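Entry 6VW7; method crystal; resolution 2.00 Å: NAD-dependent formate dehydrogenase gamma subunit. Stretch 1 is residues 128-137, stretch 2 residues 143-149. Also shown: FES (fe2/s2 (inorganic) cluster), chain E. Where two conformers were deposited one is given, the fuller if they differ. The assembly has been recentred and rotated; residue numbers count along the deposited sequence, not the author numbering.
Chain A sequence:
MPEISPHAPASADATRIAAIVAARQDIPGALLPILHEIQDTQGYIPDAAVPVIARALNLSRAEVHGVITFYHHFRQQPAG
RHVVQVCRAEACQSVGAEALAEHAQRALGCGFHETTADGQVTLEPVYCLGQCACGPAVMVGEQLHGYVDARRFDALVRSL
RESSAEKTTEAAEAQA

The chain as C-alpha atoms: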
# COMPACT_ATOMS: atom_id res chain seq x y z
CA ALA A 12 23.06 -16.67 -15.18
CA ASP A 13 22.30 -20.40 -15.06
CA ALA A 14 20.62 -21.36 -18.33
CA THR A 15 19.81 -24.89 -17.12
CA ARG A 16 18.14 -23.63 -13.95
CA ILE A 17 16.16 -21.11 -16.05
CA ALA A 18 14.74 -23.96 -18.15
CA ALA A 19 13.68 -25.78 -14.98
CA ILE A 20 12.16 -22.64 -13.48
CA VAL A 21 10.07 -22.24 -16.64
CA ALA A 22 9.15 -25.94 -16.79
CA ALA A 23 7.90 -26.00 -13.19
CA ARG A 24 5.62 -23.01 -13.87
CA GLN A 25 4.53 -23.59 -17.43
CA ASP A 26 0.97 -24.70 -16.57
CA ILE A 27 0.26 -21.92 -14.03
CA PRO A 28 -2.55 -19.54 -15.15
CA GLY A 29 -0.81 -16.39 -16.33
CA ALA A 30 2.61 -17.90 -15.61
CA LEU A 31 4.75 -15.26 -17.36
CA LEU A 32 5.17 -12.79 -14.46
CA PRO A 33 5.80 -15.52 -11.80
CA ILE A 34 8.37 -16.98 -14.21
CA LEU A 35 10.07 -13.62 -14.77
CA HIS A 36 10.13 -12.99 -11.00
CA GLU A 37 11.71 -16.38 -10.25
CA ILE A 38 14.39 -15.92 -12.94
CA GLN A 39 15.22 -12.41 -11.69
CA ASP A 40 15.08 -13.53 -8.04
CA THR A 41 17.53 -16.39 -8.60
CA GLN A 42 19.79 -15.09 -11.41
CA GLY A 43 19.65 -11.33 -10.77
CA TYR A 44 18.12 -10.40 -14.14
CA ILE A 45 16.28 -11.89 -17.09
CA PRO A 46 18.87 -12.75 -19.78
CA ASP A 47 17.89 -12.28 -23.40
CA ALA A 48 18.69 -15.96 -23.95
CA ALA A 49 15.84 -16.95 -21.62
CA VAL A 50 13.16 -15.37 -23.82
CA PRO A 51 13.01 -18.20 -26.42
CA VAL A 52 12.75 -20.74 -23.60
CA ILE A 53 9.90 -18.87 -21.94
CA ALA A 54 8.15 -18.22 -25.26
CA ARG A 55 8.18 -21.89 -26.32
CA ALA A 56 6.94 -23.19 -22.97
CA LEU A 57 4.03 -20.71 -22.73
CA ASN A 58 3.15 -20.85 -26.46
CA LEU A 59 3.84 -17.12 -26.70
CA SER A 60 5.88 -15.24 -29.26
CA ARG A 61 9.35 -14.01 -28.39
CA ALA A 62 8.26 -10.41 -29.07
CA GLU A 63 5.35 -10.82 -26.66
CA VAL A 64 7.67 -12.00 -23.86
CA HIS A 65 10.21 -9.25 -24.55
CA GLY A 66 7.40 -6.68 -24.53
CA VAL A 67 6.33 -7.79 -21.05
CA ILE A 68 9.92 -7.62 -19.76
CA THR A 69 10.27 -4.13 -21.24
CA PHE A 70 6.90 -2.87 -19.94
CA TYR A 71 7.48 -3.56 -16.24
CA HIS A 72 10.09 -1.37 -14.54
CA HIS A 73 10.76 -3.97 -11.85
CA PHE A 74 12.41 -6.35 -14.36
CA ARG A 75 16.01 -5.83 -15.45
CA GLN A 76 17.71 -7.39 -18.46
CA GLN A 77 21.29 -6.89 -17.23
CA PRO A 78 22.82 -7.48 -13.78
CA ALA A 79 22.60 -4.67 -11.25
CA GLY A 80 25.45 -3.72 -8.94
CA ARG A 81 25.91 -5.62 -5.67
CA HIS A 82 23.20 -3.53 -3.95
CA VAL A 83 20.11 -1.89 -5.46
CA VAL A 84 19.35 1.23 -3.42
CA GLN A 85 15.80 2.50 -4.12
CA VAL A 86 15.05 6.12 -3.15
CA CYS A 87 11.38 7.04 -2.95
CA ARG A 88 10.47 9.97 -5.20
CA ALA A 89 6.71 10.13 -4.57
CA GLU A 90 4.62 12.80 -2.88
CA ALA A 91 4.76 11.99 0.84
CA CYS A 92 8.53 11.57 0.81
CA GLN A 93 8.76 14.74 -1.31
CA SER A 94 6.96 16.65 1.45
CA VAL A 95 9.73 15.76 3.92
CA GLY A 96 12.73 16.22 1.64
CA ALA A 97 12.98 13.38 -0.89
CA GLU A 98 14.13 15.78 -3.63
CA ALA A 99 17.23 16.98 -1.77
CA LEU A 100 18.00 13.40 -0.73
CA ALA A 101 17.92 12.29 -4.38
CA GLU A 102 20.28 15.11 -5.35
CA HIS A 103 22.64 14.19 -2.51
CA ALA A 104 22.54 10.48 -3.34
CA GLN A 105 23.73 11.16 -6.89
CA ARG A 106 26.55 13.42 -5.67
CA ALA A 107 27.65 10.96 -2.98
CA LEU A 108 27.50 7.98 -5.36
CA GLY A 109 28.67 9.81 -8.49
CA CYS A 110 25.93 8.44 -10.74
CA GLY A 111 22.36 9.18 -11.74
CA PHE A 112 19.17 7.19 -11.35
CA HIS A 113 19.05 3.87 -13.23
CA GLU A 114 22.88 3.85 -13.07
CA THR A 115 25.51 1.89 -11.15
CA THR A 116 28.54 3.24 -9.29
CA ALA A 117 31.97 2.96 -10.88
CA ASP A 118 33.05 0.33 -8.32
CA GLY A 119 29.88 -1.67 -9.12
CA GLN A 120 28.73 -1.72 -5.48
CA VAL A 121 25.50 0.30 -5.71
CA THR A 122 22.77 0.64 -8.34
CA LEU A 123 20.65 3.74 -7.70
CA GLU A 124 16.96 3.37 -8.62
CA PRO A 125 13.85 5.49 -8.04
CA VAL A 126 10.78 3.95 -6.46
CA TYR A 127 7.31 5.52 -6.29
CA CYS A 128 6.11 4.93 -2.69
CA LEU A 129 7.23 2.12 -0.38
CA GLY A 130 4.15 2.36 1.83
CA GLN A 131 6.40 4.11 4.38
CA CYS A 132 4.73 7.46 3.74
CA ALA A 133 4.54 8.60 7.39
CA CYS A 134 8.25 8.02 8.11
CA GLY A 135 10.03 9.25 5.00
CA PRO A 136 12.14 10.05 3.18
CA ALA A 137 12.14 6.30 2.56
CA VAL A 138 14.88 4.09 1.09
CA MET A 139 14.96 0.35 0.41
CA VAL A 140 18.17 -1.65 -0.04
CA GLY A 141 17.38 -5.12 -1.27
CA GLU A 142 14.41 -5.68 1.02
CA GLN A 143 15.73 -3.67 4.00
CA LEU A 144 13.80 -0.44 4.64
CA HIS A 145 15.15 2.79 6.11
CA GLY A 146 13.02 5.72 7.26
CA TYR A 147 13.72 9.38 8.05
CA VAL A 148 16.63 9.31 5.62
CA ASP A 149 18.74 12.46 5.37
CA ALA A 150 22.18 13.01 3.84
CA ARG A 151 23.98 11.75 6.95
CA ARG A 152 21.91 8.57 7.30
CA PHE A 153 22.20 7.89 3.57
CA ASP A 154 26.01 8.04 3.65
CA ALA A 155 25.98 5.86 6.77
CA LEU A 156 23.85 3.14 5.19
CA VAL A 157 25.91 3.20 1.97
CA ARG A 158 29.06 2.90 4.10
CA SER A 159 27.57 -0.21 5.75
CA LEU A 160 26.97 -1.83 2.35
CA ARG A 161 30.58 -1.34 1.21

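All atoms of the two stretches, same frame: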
# COMPACT_ATOMS: atom_id res chain seq x y z
N CYS A 128 6.76 5.31 -3.95
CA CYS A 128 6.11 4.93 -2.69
C CYS A 128 6.46 3.51 -2.24
O CYS A 128 6.27 2.53 -2.98
CB CYS A 128 4.59 5.11 -2.78
SG CYS A 128 3.79 4.92 -1.19
N LEU A 129 6.97 3.40 -1.02
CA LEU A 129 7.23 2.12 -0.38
C LEU A 129 6.20 1.79 0.69
O LEU A 129 6.41 0.86 1.47
CB LEU A 129 8.63 2.12 0.23
CG LEU A 129 9.75 2.21 -0.82
CD1 LEU A 129 11.08 2.68 -0.20
CD2 LEU A 129 9.91 0.85 -1.49
N GLY A 130 5.09 2.54 0.74
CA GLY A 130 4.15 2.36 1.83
C GLY A 130 4.73 2.75 3.17
O GLY A 130 4.23 2.30 4.20
N GLN A 131 5.77 3.59 3.18
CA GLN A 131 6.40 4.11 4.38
C GLN A 131 6.14 5.61 4.53
O GLN A 131 6.98 6.34 5.05
CB GLN A 131 7.90 3.84 4.34
CG GLN A 131 8.29 2.36 4.03
CD GLN A 131 7.59 1.38 4.93
OE1 GLN A 131 7.52 1.58 6.14
NE2 GLN A 131 7.03 0.33 4.33
N CYS A 132 4.98 6.05 4.05
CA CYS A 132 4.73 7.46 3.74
C CYS A 132 4.69 8.37 4.97
O CYS A 132 4.75 9.59 4.82
CB CYS A 132 3.41 7.60 2.99
SG CYS A 132 3.16 6.32 1.75
N ALA A 133 4.52 7.81 6.16
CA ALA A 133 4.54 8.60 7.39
C ALA A 133 5.90 8.65 8.06
O ALA A 133 6.03 9.25 9.13
CB ALA A 133 3.50 8.07 8.38
N CYS A 134 6.93 8.00 7.50
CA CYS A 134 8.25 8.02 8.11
C CYS A 134 9.33 8.17 7.05
O CYS A 134 10.41 7.58 7.15
CB CYS A 134 8.48 6.78 8.97
SG CYS A 134 8.49 5.20 8.10
N GLY A 135 9.06 8.99 6.04
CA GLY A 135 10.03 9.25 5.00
C GLY A 135 11.02 10.32 5.40
O GLY A 135 10.98 10.84 6.52
N PRO A 136 11.94 10.68 4.49
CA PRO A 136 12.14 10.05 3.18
C PRO A 136 12.55 8.58 3.31
O PRO A 136 13.30 8.22 4.23
CB PRO A 136 13.27 10.88 2.55
CG PRO A 136 13.23 12.18 3.28
CD PRO A 136 12.83 11.84 4.68
N ALA A 137 12.00 7.74 2.44
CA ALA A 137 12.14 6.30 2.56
C ALA A 137 13.15 5.79 1.54
O ALA A 137 13.24 6.30 0.42
CB ALA A 137 10.79 5.62 2.38
N GLN A 143 15.59 -4.35 2.72
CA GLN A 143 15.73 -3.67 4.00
C GLN A 143 15.30 -2.21 3.87
O GLN A 143 15.86 -1.45 3.08
CB GLN A 143 17.17 -3.75 4.50
CG GLN A 143 17.71 -5.21 4.72
CD GLN A 143 16.61 -6.28 4.86
OE1 GLN A 143 15.89 -6.33 5.86
NE2 GLN A 143 16.50 -7.14 3.85
N LEU A 144 14.33 -1.80 4.69
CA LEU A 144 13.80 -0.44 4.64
C LEU A 144 14.53 0.48 5.61
O LEU A 144 15.03 0.05 6.66
CB LEU A 144 12.32 -0.43 4.97
CG LEU A 144 11.51 -1.05 3.85
CD1 LEU A 144 10.16 -1.60 4.38
CD2 LEU A 144 11.33 -0.02 2.75
N HIS A 145 14.58 1.76 5.25
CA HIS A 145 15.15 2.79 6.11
C HIS A 145 14.23 3.99 6.02
O HIS A 145 13.81 4.37 4.93
CB HIS A 145 16.58 3.16 5.67
CG HIS A 145 17.52 1.99 5.71
ND1 HIS A 145 18.21 1.63 6.85
CD2 HIS A 145 17.88 1.10 4.76
CE1 HIS A 145 18.95 0.57 6.60
NE2 HIS A 145 18.77 0.22 5.34
N GLY A 146 13.88 4.56 7.18
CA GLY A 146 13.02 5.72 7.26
C GLY A 146 13.80 6.92 7.77
O GLY A 146 14.90 6.80 8.31
N TYR A 147 13.18 8.10 7.59
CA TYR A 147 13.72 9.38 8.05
C TYR A 147 15.11 9.64 7.46
O TYR A 147 16.02 10.09 8.16
CB TYR A 147 13.78 9.48 9.58
CG TYR A 147 12.48 9.25 10.32
CD1 TYR A 147 11.32 9.93 9.97
CD2 TYR A 147 12.43 8.41 11.42
CE1 TYR A 147 10.13 9.72 10.67
CE2 TYR A 147 11.26 8.21 12.12
CZ TYR A 147 10.12 8.86 11.75
OH TYR A 147 8.96 8.65 12.47
N VAL A 148 15.29 9.34 6.18
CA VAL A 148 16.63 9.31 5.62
C VAL A 148 17.04 10.72 5.20
O VAL A 148 16.41 11.33 4.33
CB VAL A 148 16.73 8.33 4.44
CG1 VAL A 148 18.16 8.32 3.87
CG2 VAL A 148 16.29 6.94 4.86
N ASP A 149 18.11 11.23 5.79
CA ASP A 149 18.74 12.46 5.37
C ASP A 149 20.13 12.15 4.81
O ASP A 149 20.52 10.98 4.68
CB ASP A 149 18.77 13.46 6.53
CG ASP A 149 19.60 12.96 7.71
OD1 ASP A 149 20.24 11.88 7.60
OD2 ASP A 149 19.60 13.66 8.74
FE1 FES E . 7.60 7.62 -0.16
FE2 FES E . 5.15 6.57 0.28
S1 FES E . 7.12 5.81 1.04
S2 FES E . 5.69 8.50 -0.74
O HOH W 1 6.36 8.39 11.70

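The first stretch is an irregular loop committed to an iron-sulfur cluster, and the second is a short strand, residues 143-145, that runs into a turn and backs that loop. Cys-128 SG and Cys-132 SG bind FE2 of the cluster at 2.6 and 2.5 Å, Cys-128 with a t rotamer and Cys-132 with an m. The Cys-128 sulfur also accepts a hydrogen bond from its own loop, Gly-130 N to Cys-128 SG at 3.3 Å. Gly-130 suits this tight bend, because its positive phi is a conformation that glycine adopts easily.

After the second ligand, a type I turn from Gln-131 to Cys-134 closes with Cys-134 N donating to Gln-131 O at 3.0 Å, and the chain then meets the other stretch through backbone. Tyr-147 N donates to Cys-134 O at 2.9 Å, and Val-148 N donates to Pro-136 O at 3.0 Å with a straighter angle. Two successive amides thus find carbonyls two residues apart. The peptide before Pro-136 is cis. Pro-136 O accepts from Val-148 N, whereas its 3.4 Å approach to Tyr-147 N is poorly angled and is no hydrogen bond. CA-H...O contacts supplement these bonds: Tyr-147 CA lies 3.5 Å from Gly-135 O, and Ala-137 CA lies 3.5 Å from His-145 O.

Such close backbone contact restricts side chains. Gly-146 CA sits 3.2 Å from Cys-134 O, and a CB built there would fall 2.8 Å from that same Cys-134 O, a clash; the position has room for glycine. Ala-137 points its CB away overall, toward the cluster, where Ala-137 CB comes 3.9 Å from S1.

Tyr-147 follows a different rule. Its phi/psi of 56/42 is left-handed, and its CA-to-CB bond points away from the loop, yet chi1 of -56° (m) brings the end of the side chain back to Cys-134. There Cys-134 CB packs 3.8 Å from Tyr-147 CE1, in an off-centre CH-pi contact 4.2 Å from the ring centroid. Cys-134 itself is p in the conformer given. The tyrosine's polar end is served by water 1, which donates to both Tyr-147 OH and Ala-133 O, each at 2.7 Å, so the water links the hydroxyl to the loop carbonyl, which the hydroxyl does not hydrogen-bond directly.

Leu-144 provides the apolar anchor. It points toward the loop in the common m,t rotamer, and its Leu-144 CD2 meets Leu-129 CD1 at 4.0 Å. Leu-129 is also m,t and also points across, so the two branched ends meet between the backbones. Gln-131 lies beside them, its NE2 3.7 Å from Leu-144 CD1. The amide is satisfied all the same: Gln-131 NE2 donates to Leu-129 O at 3.0 Å, and both amide ends are bonded elsewhere in the structure; the folded m,m side chain, with chi3 of -46°, curls back to reach the Leu-129 carbonyl.

Val-148, buried, takes t, with Val-148 CG2 3.3 Å from Pro-136 O. At the margin, His-145 starts sideways and its end leads away. Asp-149, in the p rotamer, makes no contact with the loop; it occupies the N-cap position and caps a backbone N just past the stretch.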